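Local atomic coordinates of TRAP dicarboxylate ABC transporter, substrate-binding protein (Roseobacter denitrificans, PDB entry 4OVQ), a protein that binds beta-D-glucuronate in the periplasm and probably hands it to a TRAP transporter for uptake. Residues A[43-48]-A[57-62]; A[100-105]-A[124-129]; A[136-141]-A[252-257]; A[275-280]-A[285-290]; A[303-308]-A[313-318]. All coordinates share one frame; numbering follows the deposited sequence.

Contact 1 of 5, residues A[43-48]-A[57-62]; sequences DKFAEL and YTLQMF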
# COMPACT_ATOMS: atom_id res chain seq x y z
N ASP A 43 -13.56 -8.39 6.21
CA ASP A 43 -14.63 -9.22 6.79
C ASP A 43 -15.96 -8.51 6.58
O ASP A 43 -16.96 -9.13 6.20
CB ASP A 43 -14.38 -9.52 8.29
CG ASP A 43 -13.33 -10.60 8.50
OD1 ASP A 43 -13.13 -11.39 7.55
OD2 ASP A 43 -12.72 -10.63 9.60
N LYS A 44 -15.95 -7.21 6.78
CA LYS A 44 -17.17 -6.43 6.58
C LYS A 44 -17.62 -6.42 5.11
O LYS A 44 -18.83 -6.50 4.81
CB LYS A 44 -16.99 -5.02 7.13
CG LYS A 44 -18.30 -4.18 7.10
CD LYS A 44 -19.45 -4.79 7.94
CE LYS A 44 -19.05 -5.04 9.39
NZ LYS A 44 -20.23 -5.37 10.30
N PHE A 45 -16.66 -6.31 4.19
CA PHE A 45 -16.95 -6.42 2.78
C PHE A 45 -17.61 -7.76 2.49
O PHE A 45 -18.65 -7.82 1.83
CB PHE A 45 -15.69 -6.22 1.96
CG PHE A 45 -15.86 -6.51 0.48
CD1 PHE A 45 -16.82 -5.82 -0.30
CD2 PHE A 45 -15.05 -7.43 -0.15
CE1 PHE A 45 -16.96 -6.06 -1.66
CE2 PHE A 45 -15.17 -7.68 -1.53
CZ PHE A 45 -16.12 -6.99 -2.30
N ALA A 46 -17.05 -8.84 3.03
CA ALA A 46 -17.64 -10.16 2.80
C ALA A 46 -19.06 -10.23 3.39
O ALA A 46 -19.96 -10.71 2.74
CB ALA A 46 -16.74 -11.26 3.37
N GLU A 47 -19.25 -9.72 4.59
CA GLU A 47 -20.57 -9.69 5.21
C GLU A 47 -21.58 -8.88 4.39
O GLU A 47 -22.67 -9.35 4.09
CB GLU A 47 -20.46 -9.09 6.58
CG GLU A 47 -21.79 -9.09 7.28
CD GLU A 47 -21.71 -8.49 8.64
OE1 GLU A 47 -20.78 -7.72 8.91
OE2 GLU A 47 -22.57 -8.77 9.48
N LEU A 48 -21.15 -7.70 3.95
CA LEU A 48 -22.03 -6.83 3.17
C LEU A 48 -22.33 -7.38 1.78
O LEU A 48 -23.44 -7.20 1.28
CB LEU A 48 -21.45 -5.44 3.04
CG LEU A 48 -21.48 -4.61 4.31
CD1 LEU A 48 -20.71 -3.32 4.16
CD2 LEU A 48 -22.95 -4.37 4.79
N TYR A 57 -24.09 -14.19 -3.63
CA TYR A 57 -22.63 -14.17 -3.69
C TYR A 57 -22.04 -14.12 -2.27
O TYR A 57 -22.47 -13.30 -1.45
CB TYR A 57 -22.12 -13.01 -4.55
CG TYR A 57 -22.55 -13.13 -6.00
CD1 TYR A 57 -23.76 -12.64 -6.43
CD2 TYR A 57 -21.72 -13.76 -6.94
CE1 TYR A 57 -24.16 -12.76 -7.74
CE2 TYR A 57 -22.13 -13.89 -8.26
CZ TYR A 57 -23.34 -13.37 -8.65
OH TYR A 57 -23.78 -13.49 -9.95
N THR A 58 -21.06 -14.97 -1.99
CA THR A 58 -20.37 -14.94 -0.71
C THR A 58 -18.86 -14.91 -0.93
O THR A 58 -18.36 -15.19 -2.02
CB THR A 58 -20.71 -16.15 0.15
OG1 THR A 58 -20.18 -17.34 -0.43
CG2 THR A 58 -22.21 -16.27 0.28
N LEU A 59 -18.13 -14.61 0.14
CA LEU A 59 -16.69 -14.43 0.08
C LEU A 59 -16.04 -15.01 1.32
O LEU A 59 -16.39 -14.64 2.44
CB LEU A 59 -16.35 -12.95 -0.03
CG LEU A 59 -14.89 -12.52 0.05
CD1 LEU A 59 -14.06 -13.12 -1.08
CD2 LEU A 59 -14.87 -10.99 -0.07
N GLN A 60 -15.09 -15.92 1.11
CA GLN A 60 -14.25 -16.42 2.17
C GLN A 60 -12.86 -15.74 2.13
O GLN A 60 -12.10 -15.91 1.16
CB GLN A 60 -14.09 -17.95 2.02
CG GLN A 60 -13.37 -18.63 3.17
CD GLN A 60 -13.42 -20.15 3.05
OE1 GLN A 60 -14.08 -20.68 2.16
NE2 GLN A 60 -12.71 -20.84 3.94
N MSE A 61 -12.55 -15.01 3.19
CA MSE A 61 -11.24 -14.38 3.33
C MSE A 61 -10.18 -15.32 3.89
O MSE A 61 -10.44 -16.10 4.80
CB MSE A 61 -11.32 -13.16 4.24
CG MSE A 61 -12.18 -12.00 3.70
SE MSE A 61 -11.61 -11.31 1.97
CE MSE A 61 -9.72 -11.03 2.43
N PHE A 62 -8.98 -15.21 3.31
CA PHE A 62 -7.78 -15.78 3.88
C PHE A 62 -6.87 -14.61 4.25
O PHE A 62 -6.20 -14.02 3.36
CB PHE A 62 -7.13 -16.70 2.85
CG PHE A 62 -8.00 -17.87 2.48
CD1 PHE A 62 -9.06 -17.71 1.61
CD2 PHE A 62 -7.77 -19.13 3.01
CE1 PHE A 62 -9.88 -18.77 1.28
CE2 PHE A 62 -8.58 -20.19 2.68
CZ PHE A 62 -9.64 -20.01 1.82
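Apolar packing dominates where A46 and L59 face each other, their CA atoms 5.2 Å apart. A46 sits at the point where helix 43-48 comes nearest the strand, and a small methyl suits so close an approach: its CB lies 3.8 Å from CB of L59 and also rests against the L59 carbonyl oxygen. L59 adds a second foothold. With CG anti to the backbone N (chi1 173°), its branch reaches past A46 so that CD2 meets the F45 ring at CD2 and CE2, 3.6 Å from F45 CD2. The two side chains run at about a right angle, and F45 itself continues beyond L59 to A257, A258 and S261 of helix 248-282, where a large buried aromatic is well suited.

The one polar side chain of the helix segment to reach the strand is D43, which is exposed, as suits a carboxylate. Its OD1 approaches the aliphatic CG of M61, a selenomethionine, at 4.0 Å, a van der Waals touch; the carboxylate's own partner is H63, just after the strand, which accepts or shares a hydrogen bond with OD1.

Helix and strand axes approach to 7.3 Å and run nearly antiparallel, at 159°. This is the packing expected of a beta-alpha-beta unit, in which helix 37-52 carries the chain back between parallel strands 25-29 and 58-62.

Contact 2 of 5, residues A[100-105]-A[124-129]; sequences NVVSLP and KIIAAG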
# COMPACT_ATOMS: atom_id res chain seq x y z
N ASN A 100 1.24 2.87 -11.10
CA ASN A 100 2.58 3.10 -10.65
C ASN A 100 2.83 4.55 -10.20
O ASN A 100 3.73 4.81 -9.43
CB ASN A 100 3.56 2.69 -11.75
CG ASN A 100 4.86 2.13 -11.21
OD1 ASN A 100 4.94 1.65 -10.08
ND2 ASN A 100 5.89 2.15 -12.05
N VAL A 101 2.00 5.49 -10.65
CA VAL A 101 2.17 6.88 -10.25
C VAL A 101 2.07 7.11 -8.72
O VAL A 101 2.72 7.99 -8.19
CB VAL A 101 1.21 7.83 -11.02
CG1 VAL A 101 -0.17 7.83 -10.42
CG2 VAL A 101 1.77 9.23 -11.05
N VAL A 102 1.32 6.27 -8.00
CA VAL A 102 1.12 6.50 -6.57
C VAL A 102 2.32 6.00 -5.77
O VAL A 102 2.42 6.26 -4.56
CB VAL A 102 -0.22 5.90 -6.04
CG1 VAL A 102 -1.39 6.42 -6.84
CG2 VAL A 102 -0.20 4.41 -6.06
N SER A 103 3.23 5.29 -6.45
CA SER A 103 4.44 4.77 -5.87
C SER A 103 5.63 5.76 -6.02
O SER A 103 6.73 5.50 -5.55
CB SER A 103 4.74 3.41 -6.49
OG SER A 103 3.80 2.43 -6.01
N LEU A 104 5.39 6.90 -6.64
CA LEU A 104 6.42 7.96 -6.68
C LEU A 104 6.59 8.61 -5.31
O LEU A 104 5.63 9.07 -4.69
CB LEU A 104 6.08 9.01 -7.74
CG LEU A 104 6.31 8.52 -9.16
CD1 LEU A 104 5.56 9.40 -10.16
CD2 LEU A 104 7.81 8.44 -9.51
N PRO A 105 7.83 8.63 -4.80
CA PRO A 105 8.11 9.25 -3.51
C PRO A 105 7.71 10.73 -3.49
O PRO A 105 7.96 11.42 -4.47
CB PRO A 105 9.64 9.11 -3.40
CG PRO A 105 9.94 7.91 -4.18
CD PRO A 105 9.03 7.98 -5.36
N LYS A 124 -9.82 7.80 -11.91
CA LYS A 124 -10.45 7.16 -13.05
C LYS A 124 -9.39 6.59 -13.98
O LYS A 124 -9.53 5.49 -14.50
CB LYS A 124 -11.33 8.17 -13.80
CG LYS A 124 -11.99 7.64 -15.07
CD LYS A 124 -12.91 8.69 -15.70
CE LYS A 124 -13.73 8.11 -16.85
NZ LYS A 124 -14.87 7.25 -16.39
N ILE A 125 -8.33 7.38 -14.20
CA ILE A 125 -7.23 6.95 -15.07
C ILE A 125 -6.52 5.72 -14.48
O ILE A 125 -6.25 4.75 -15.19
CB ILE A 125 -6.19 8.09 -15.27
CG1 ILE A 125 -6.84 9.28 -15.97
CG2 ILE A 125 -5.01 7.58 -16.08
CD1 ILE A 125 -5.98 10.52 -15.97
N ILE A 126 -6.25 5.77 -13.17
CA ILE A 126 -5.61 4.63 -12.51
C ILE A 126 -6.50 3.40 -12.59
O ILE A 126 -6.03 2.32 -12.92
CB ILE A 126 -5.28 4.96 -11.04
CG1 ILE A 126 -4.15 5.99 -10.98
CG2 ILE A 126 -4.86 3.71 -10.32
CD1 ILE A 126 -4.05 6.72 -9.70
N ALA A 127 -7.78 3.56 -12.30
CA ALA A 127 -8.73 2.45 -12.42
C ALA A 127 -8.82 1.88 -13.82
O ALA A 127 -8.88 0.65 -13.99
CB ALA A 127 -10.12 2.88 -11.94
N ALA A 128 -8.83 2.76 -14.83
CA ALA A 128 -8.91 2.32 -16.20
C ALA A 128 -7.71 1.45 -16.52
O ALA A 128 -7.86 0.38 -17.08
CB ALA A 128 -8.98 3.49 -17.13
N GLY A 129 -6.53 1.93 -16.12
CA GLY A 129 -5.30 1.20 -16.37
C GLY A 129 -5.34 -0.15 -15.69
O GLY A 129 -4.92 -1.16 -16.24
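A buried 3-10 turn in the connection between helices 89-92 and 111-118 offers V101 and V102 to I126, which projects from helix 121-132. Everything between the two segments rests on one methyl. I126 CD1, at the tip of the isoleucine chain, touches CG1 of V102 at 3.9 Å and CG1 of V101 at 4.1 Å. In I126, CD1 lies roughly anti to CA (chi2 160°), which carries it far enough from its helix to bridge a CA separation of 8.4 Å between V101 and I126. The long branch of isoleucine suits that span, while the two valines give short apolar branches that meet one methyl in a buried place. The turn is closed by backbone bonds such as S103 N to N100 O, 3.1 Å.

V101 is shared with the C-terminal helices, where it also meets Y307, V318 and I321, and V102 turns to P233, next to the glucuronate-binding residue E234. The sugar itself is about 12 Å from the V102 side chain. Hydrophobic joining of a loop to a neighbouring helix is ordinary core packing of an alpha/beta solute-binding fold.

Contact 3 of 5, residues A[136-141]-A[252-257]; sequences QPLAWY and TAVLEA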
# COMPACT_ATOMS: atom_id res chain seq x y z
N GLN A 136 -10.08 -5.02 -11.44
CA GLN A 136 -10.98 -3.89 -11.23
C GLN A 136 -10.94 -3.38 -9.77
O GLN A 136 -11.29 -4.12 -8.84
CB GLN A 136 -12.39 -4.36 -11.58
CG GLN A 136 -13.51 -3.47 -11.15
CD GLN A 136 -13.74 -2.42 -12.14
OE1 GLN A 136 -13.94 -2.70 -13.33
NE2 GLN A 136 -13.64 -1.17 -11.71
N PRO A 137 -10.49 -2.14 -9.53
CA PRO A 137 -10.65 -1.63 -8.16
C PRO A 137 -12.10 -1.23 -7.88
O PRO A 137 -12.76 -0.68 -8.75
CB PRO A 137 -9.73 -0.41 -8.13
CG PRO A 137 -9.82 0.08 -9.56
CD PRO A 137 -9.86 -1.14 -10.42
N LEU A 138 -12.58 -1.60 -6.71
CA LEU A 138 -13.94 -1.36 -6.26
C LEU A 138 -14.05 -0.27 -5.22
O LEU A 138 -15.09 0.37 -5.12
CB LEU A 138 -14.53 -2.63 -5.66
CG LEU A 138 -14.64 -3.83 -6.60
CD1 LEU A 138 -15.07 -5.04 -5.78
CD2 LEU A 138 -15.63 -3.57 -7.75
N ALA A 139 -12.99 -0.03 -4.45
CA ALA A 139 -12.95 1.00 -3.44
C ALA A 139 -11.53 1.18 -2.98
O ALA A 139 -10.70 0.29 -3.17
CB ALA A 139 -13.85 0.64 -2.27
N TRP A 140 -11.24 2.33 -2.37
CA TRP A 140 -9.92 2.66 -1.91
C TRP A 140 -9.81 2.58 -0.36
O TRP A 140 -10.65 3.11 0.39
CB TRP A 140 -9.53 4.09 -2.34
CG TRP A 140 -9.61 4.37 -3.80
CD1 TRP A 140 -10.44 5.27 -4.41
CD2 TRP A 140 -8.81 3.80 -4.84
NE1 TRP A 140 -10.23 5.27 -5.76
CE2 TRP A 140 -9.22 4.40 -6.05
CE3 TRP A 140 -7.78 2.85 -4.88
CZ2 TRP A 140 -8.66 4.05 -7.28
CZ3 TRP A 140 -7.22 2.53 -6.11
CH2 TRP A 140 -7.67 3.12 -7.29
N TYR A 141 -8.74 1.96 0.11
CA TYR A 141 -8.42 1.89 1.53
C TYR A 141 -7.25 2.80 1.86
O TYR A 141 -6.36 3.02 1.02
CB TYR A 141 -8.00 0.47 1.89
CG TYR A 141 -9.07 -0.56 2.18
CD1 TYR A 141 -10.43 -0.30 2.06
CD2 TYR A 141 -8.67 -1.82 2.62
CE1 TYR A 141 -11.37 -1.30 2.36
CE2 TYR A 141 -9.58 -2.81 2.91
CZ TYR A 141 -10.91 -2.54 2.79
OH TYR A 141 -11.81 -3.55 3.11
N THR A 252 -23.92 -3.38 -8.79
CA THR A 252 -24.23 -2.26 -7.90
C THR A 252 -24.09 -2.70 -6.45
O THR A 252 -23.52 -1.98 -5.64
CB THR A 252 -25.63 -1.69 -8.17
OG1 THR A 252 -25.65 -1.08 -9.48
CG2 THR A 252 -26.02 -0.66 -7.15
N ALA A 253 -24.58 -3.90 -6.14
CA ALA A 253 -24.42 -4.46 -4.79
C ALA A 253 -22.97 -4.66 -4.37
O ALA A 253 -22.60 -4.33 -3.24
CB ALA A 253 -25.17 -5.78 -4.69
N VAL A 254 -22.13 -5.20 -5.28
CA VAL A 254 -20.72 -5.44 -5.00
C VAL A 254 -20.00 -4.11 -4.76
O VAL A 254 -19.26 -3.97 -3.82
CB VAL A 254 -20.05 -6.22 -6.17
CG1 VAL A 254 -18.54 -6.30 -5.99
CG2 VAL A 254 -20.63 -7.58 -6.21
N LEU A 255 -20.26 -3.12 -5.61
CA LEU A 255 -19.66 -1.79 -5.45
C LEU A 255 -20.06 -1.10 -4.15
O LEU A 255 -19.22 -0.52 -3.46
CB LEU A 255 -20.03 -0.89 -6.64
CG LEU A 255 -19.26 -1.20 -7.94
CD1 LEU A 255 -19.93 -0.55 -9.13
CD2 LEU A 255 -17.81 -0.72 -7.82
N GLU A 256 -21.35 -1.18 -3.81
CA GLU A 256 -21.87 -0.60 -2.58
C GLU A 256 -21.23 -1.28 -1.34
O GLU A 256 -20.76 -0.64 -0.40
CB GLU A 256 -23.39 -0.71 -2.55
CG GLU A 256 -24.02 -0.01 -1.41
CD GLU A 256 -25.56 -0.11 -1.45
OE1 GLU A 256 -26.18 0.21 -2.50
OE2 GLU A 256 -26.18 -0.52 -0.45
N ALA A 257 -21.12 -2.62 -1.37
CA ALA A 257 -20.45 -3.33 -0.29
C ALA A 257 -19.02 -2.86 -0.15
O ALA A 257 -18.55 -2.62 0.93
CB ALA A 257 -20.49 -4.84 -0.53
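Strand 136-141 and helix segment 252-257 come nearest at L138 and L255, whose CA atoms are 5.8 Å apart. The strand is not regular at this point. L138 has a near-helical psi (-27°), A139 returns to an extended conformation, and both pair through their backbones with I236 of the neighbouring antiparallel strand 234-239. Two residues opposite one, with these torsions, make a classic beta bulge, and its first residue, L138, directs its side chain at the helix.

L138 then forks between two helix residues. Its CD1 meets CG1 of V254 at 3.7 Å, the two side chains inclined to one another, while CD2 meets CD2 of L255 at 3.6 Å, with the chains at about a right angle. A branched leucine serves two partners from one position. The V254 methyl in question is anti to its backbone N (chi1 172°), which swings it from the helix toward the strand. Strand 135-141 is an outermost strand of the five-stranded mixed sheet, and helix 248-282 packs over it here, A258 adding to the cover of L138; F243 of helix 240-244 touches both L138 and L255.

Beside the bulge, the Q136 side chain curls over to the carbonyl of the next residue: NE2 donates to P137 O at 3.1 Å in a nearly straight bond (170°), with the acceptor lying close to the amide plane. Y141, farther along, bonds through OH to S261 of the same long helix.

Contact 4 of 5, residues A[275-280]-A[285-290]; sequences ASRAAV and VVVNEI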
# COMPACT_ATOMS: atom_id res chain seq x y z
N ALA A 275 -3.23 4.35 17.99
CA ALA A 275 -3.07 3.27 18.95
C ALA A 275 -1.76 2.52 18.73
O ALA A 275 -1.07 2.17 19.69
CB ALA A 275 -4.25 2.31 18.87
N SER A 276 -1.44 2.26 17.46
CA SER A 276 -0.19 1.59 17.09
C SER A 276 1.00 2.43 17.49
O SER A 276 1.95 1.95 18.10
CB SER A 276 -0.16 1.33 15.56
OG SER A 276 -1.00 0.25 15.28
N ARG A 277 0.97 3.69 17.09
CA ARG A 277 2.07 4.56 17.42
C ARG A 277 2.26 4.64 18.95
O ARG A 277 3.40 4.62 19.45
CB ARG A 277 1.85 5.96 16.85
CG ARG A 277 2.99 6.87 17.23
CD ARG A 277 2.77 8.31 16.89
NE ARG A 277 3.88 9.12 17.37
CZ ARG A 277 4.33 10.22 16.77
NH1 ARG A 277 3.73 10.67 15.68
NH2 ARG A 277 5.36 10.88 17.29
N ALA A 278 1.15 4.70 19.68
CA ALA A 278 1.25 4.84 21.13
C ALA A 278 1.81 3.58 21.78
O ALA A 278 2.62 3.65 22.71
CB ALA A 278 -0.10 5.18 21.71
N ALA A 279 1.37 2.43 21.30
CA ALA A 279 1.84 1.17 21.85
C ALA A 279 3.34 0.95 21.61
O ALA A 279 4.04 0.42 22.48
CB ALA A 279 1.03 0.01 21.29
N VAL A 280 3.86 1.37 20.46
CA VAL A 280 5.29 1.13 20.23
C VAL A 280 6.18 2.16 20.93
O VAL A 280 7.30 1.83 21.31
CB VAL A 280 5.67 1.02 18.72
CG1 VAL A 280 4.75 0.07 18.02
CG2 VAL A 280 5.65 2.38 18.04
N VAL A 285 10.22 2.48 21.60
CA VAL A 285 10.65 2.97 20.31
C VAL A 285 11.04 4.43 20.41
O VAL A 285 10.34 5.24 21.04
CB VAL A 285 9.58 2.80 19.20
CG1 VAL A 285 10.00 3.56 17.94
CG2 VAL A 285 9.36 1.33 18.93
N VAL A 286 12.16 4.75 19.79
CA VAL A 286 12.65 6.12 19.72
C VAL A 286 12.22 6.75 18.42
O VAL A 286 12.70 6.37 17.35
CB VAL A 286 14.18 6.16 19.82
CG1 VAL A 286 14.67 7.58 19.59
CG2 VAL A 286 14.64 5.63 21.17
N VAL A 287 11.33 7.74 18.51
CA VAL A 287 10.76 8.37 17.34
C VAL A 287 11.42 9.71 17.08
O VAL A 287 11.70 10.48 18.01
CB VAL A 287 9.24 8.60 17.51
CG1 VAL A 287 8.62 9.15 16.25
CG2 VAL A 287 8.55 7.32 17.92
N ASN A 288 11.68 10.00 15.81
CA ASN A 288 12.09 11.33 15.41
C ASN A 288 11.34 11.84 14.17
O ASN A 288 10.96 11.08 13.27
CB ASN A 288 13.61 11.40 15.18
CG ASN A 288 14.04 10.63 13.96
OD1 ASN A 288 14.07 9.40 13.98
ND2 ASN A 288 14.40 11.34 12.90
N GLU A 289 11.06 13.14 14.17
CA GLU A 289 10.58 13.85 12.99
C GLU A 289 11.77 14.14 12.08
O GLU A 289 12.91 14.13 12.52
CB GLU A 289 9.91 15.17 13.39
CG GLU A 289 8.74 15.04 14.35
CD GLU A 289 7.44 14.74 13.66
OE1 GLU A 289 7.45 14.63 12.41
OE2 GLU A 289 6.40 14.63 14.35
N ILE A 290 11.48 14.37 10.80
CA ILE A 290 12.49 14.85 9.85
C ILE A 290 12.18 16.31 9.49
O ILE A 290 11.31 16.58 8.65
CB ILE A 290 12.54 13.99 8.56
CG1 ILE A 290 13.01 12.56 8.88
CG2 ILE A 290 13.46 14.65 7.52
CD1 ILE A 290 13.49 11.73 7.67
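V285 makes the first and closest connection to V280, near the end of helix 248-282. Its backbone N donates to V280 O at 3.0 Å with an N-H...O angle of 158°, a bond spanning five residues that ties the chain leaving the helix back to its last turns. The side chains lie alongside, pointing the same way, with V285 CG2 3.7 Å from V280 CB. That methyl also presses on the same carbonyl, 3.2 Å from V280 O. Both valines are buried, apolar and small enough to lie side by side against F218.

Two residues on, in strand 286-289, V287 meets R277. The long arginine can cross from helix to strand: it stays extended to NE (chi1 179°), bringing NH2 to 3.8 Å from CG1 of the apolar V287, which packs against its end. E289 follows, its OE2 4.9 Å from R277 NH2, too far for a salt bridge; R277 instead pairs through NE with E281.

The chemistry is therefore graded: a hydrogen bond and valine packing at the turn, then an arginine whose charge is met by E281, with E289 likely to add only weak electrostatic attraction.

Contact 5 of 5, residues A[303-308]-A[313-318]; sequences VYEAYF and DLRPLV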
# COMPACT_ATOMS: atom_id res chain seq x y z
N VAL A 303 14.36 9.43 -9.99
CA VAL A 303 13.32 8.40 -9.96
C VAL A 303 12.10 8.87 -10.76
O VAL A 303 11.51 8.09 -11.54
CB VAL A 303 12.94 8.04 -8.50
CG1 VAL A 303 11.82 6.99 -8.45
CG2 VAL A 303 14.18 7.53 -7.75
N TYR A 304 11.70 10.13 -10.56
CA TYR A 304 10.60 10.72 -11.31
C TYR A 304 10.95 10.79 -12.77
O TYR A 304 10.19 10.37 -13.64
CB TYR A 304 10.31 12.14 -10.83
CG TYR A 304 9.37 12.26 -9.67
CD1 TYR A 304 9.79 11.99 -8.38
CD2 TYR A 304 8.06 12.65 -9.85
CE1 TYR A 304 8.95 12.10 -7.31
CE2 TYR A 304 7.20 12.77 -8.77
CZ TYR A 304 7.65 12.48 -7.50
OH TYR A 304 6.81 12.59 -6.42
N GLU A 305 12.12 11.35 -13.04
CA GLU A 305 12.58 11.50 -14.39
C GLU A 305 12.66 10.13 -15.08
O GLU A 305 12.36 10.00 -16.26
CB GLU A 305 13.92 12.22 -14.37
CG GLU A 305 13.74 13.67 -13.96
CD GLU A 305 13.01 14.42 -15.05
OE1 GLU A 305 13.15 14.01 -16.22
OE2 GLU A 305 12.29 15.39 -14.72
N ALA A 306 12.98 9.10 -14.31
CA ALA A 306 13.10 7.75 -14.87
C ALA A 306 11.73 7.06 -15.09
O ALA A 306 11.60 6.15 -15.91
CB ALA A 306 13.99 6.92 -14.00
N TYR A 307 10.71 7.49 -14.35
CA TYR A 307 9.34 7.10 -14.65
C TYR A 307 8.82 7.81 -15.91
O TYR A 307 8.06 7.25 -16.70
CB TYR A 307 8.44 7.40 -13.46
CG TYR A 307 6.98 7.16 -13.71
CD1 TYR A 307 6.45 5.88 -13.55
CD2 TYR A 307 6.13 8.19 -14.04
CE1 TYR A 307 5.11 5.63 -13.77
CE2 TYR A 307 4.77 7.95 -14.27
CZ TYR A 307 4.28 6.67 -14.13
OH TYR A 307 2.95 6.41 -14.35
N PHE A 308 9.23 9.07 -16.08
CA PHE A 308 8.78 9.86 -17.21
C PHE A 308 9.34 9.26 -18.50
O PHE A 308 8.67 9.25 -19.55
CB PHE A 308 9.25 11.31 -17.06
CG PHE A 308 8.54 12.07 -15.97
CD1 PHE A 308 7.22 11.79 -15.66
CD2 PHE A 308 9.19 13.06 -15.26
CE1 PHE A 308 6.57 12.49 -14.66
CE2 PHE A 308 8.55 13.77 -14.26
CZ PHE A 308 7.24 13.48 -13.96
N ASP A 313 3.67 9.12 -21.77
CA ASP A 313 2.24 9.42 -21.79
C ASP A 313 1.66 9.78 -20.44
O ASP A 313 0.56 10.33 -20.36
CB ASP A 313 1.48 8.19 -22.29
CG ASP A 313 1.71 7.91 -23.74
OD1 ASP A 313 2.21 8.81 -24.45
OD2 ASP A 313 1.37 6.79 -24.18
N LEU A 314 2.37 9.44 -19.38
CA LEU A 314 1.82 9.57 -18.05
C LEU A 314 2.41 10.75 -17.29
O LEU A 314 2.07 10.99 -16.14
CB LEU A 314 2.02 8.24 -17.30
CG LEU A 314 0.94 7.16 -17.48
CD1 LEU A 314 0.39 7.07 -18.87
CD2 LEU A 314 1.47 5.78 -17.06
N ARG A 315 3.25 11.54 -17.96
CA ARG A 315 3.75 12.77 -17.35
C ARG A 315 2.59 13.67 -16.88
O ARG A 315 2.62 14.20 -15.76
CB ARG A 315 4.65 13.54 -18.32
CG ARG A 315 5.34 14.72 -17.69
CD ARG A 315 6.08 15.54 -18.74
NE ARG A 315 7.32 14.88 -19.09
CZ ARG A 315 8.46 15.06 -18.43
NH1 ARG A 315 8.51 15.90 -17.40
NH2 ARG A 315 9.55 14.40 -18.79
N PRO A 316 1.57 13.85 -17.74
CA PRO A 316 0.38 14.63 -17.39
C PRO A 316 -0.38 14.07 -16.19
O PRO A 316 -1.01 14.86 -15.48
CB PRO A 316 -0.48 14.58 -18.65
CG PRO A 316 0.43 14.14 -19.75
CD PRO A 316 1.46 13.27 -19.09
N LEU A 317 -0.34 12.77 -15.94
CA LEU A 317 -0.98 12.20 -14.75
C LEU A 317 -0.25 12.71 -13.51
O LEU A 317 -0.86 13.11 -12.51
CB LEU A 317 -0.96 10.67 -14.79
CG LEU A 317 -1.64 9.89 -13.66
CD1 LEU A 317 -3.08 10.26 -13.52
CD2 LEU A 317 -1.51 8.40 -13.95
N VAL A 318 1.07 12.70 -13.59
CA VAL A 318 1.90 13.17 -12.49
C VAL A 318 1.65 14.65 -12.21
O VAL A 318 1.46 15.04 -11.07
CB VAL A 318 3.39 12.92 -12.77
CG1 VAL A 318 4.23 13.47 -11.65
CG2 VAL A 318 3.63 11.41 -12.91
O HOH W 1 11.71 15.66 -17.68
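F308 takes R315 over one face of its ring and V318 at its edge. With CG anti to the carbonyl carbon (chi1 -70°), the phenyl leans toward the second helix. R315 leaves its own backbone extended and then bends at chi3 (-78°), laying both its aliphatic part and its guanidinium over the phenyl. CZ stands 4.2 Å from the centroid of the F308 ring in a cation-pi contact, and CG of R315 makes a CH-pi contact with the same face; the two planes are 32° apart. Arginine suits this exposed side because its methylenes pack while its charged end stays near solvent. Water 1 joins that end to the first helix, donating to E305 OE1 at 2.6 Å and accepting from R315 NH2 at 2.7 Å.

On the buried side V318 CG2 sits 3.6 Å from F308 CE1 and 3.9 Å from Y307 CE2. Y307 OH lies 3.2 Å from L314 CD2 and hydrogen-bonds to P97 O, so a tyrosine here combines an apolar ring with a satisfied hydroxyl. Replacing F308 by an alanine would probably leave the R315 guanidinium without its aromatic bed and open a gap beside V318.

Aromatic residues of helix 301-310 thus face a valine and an arginine of helix 315-322, a local helix-to-helix packing across a short connection in the C-terminal part of the chain.

Along the chain the five contacts follow strictly in series; contact 3 has much the longest gap between its segments, 110 residues, from strand 135-141 to helix 248-282. Contacts 1 and 3 lie 12 Å apart between centres, reach the same five-stranded sheet, and touch where F45 and L48 meet A257. Contact 2 bridges onward: A127 packs on P137 of contact 3, and P105 and V101 meet Y304 and V318 of contact 5, the centres 11 Å apart. Contact 4 stands alone, its centre 33 Å from that of contact 3, yet both use helix 248-282. That long helix spans the two lobes characteristic of TRAP solute-binding proteins, between which glucuronate is bound.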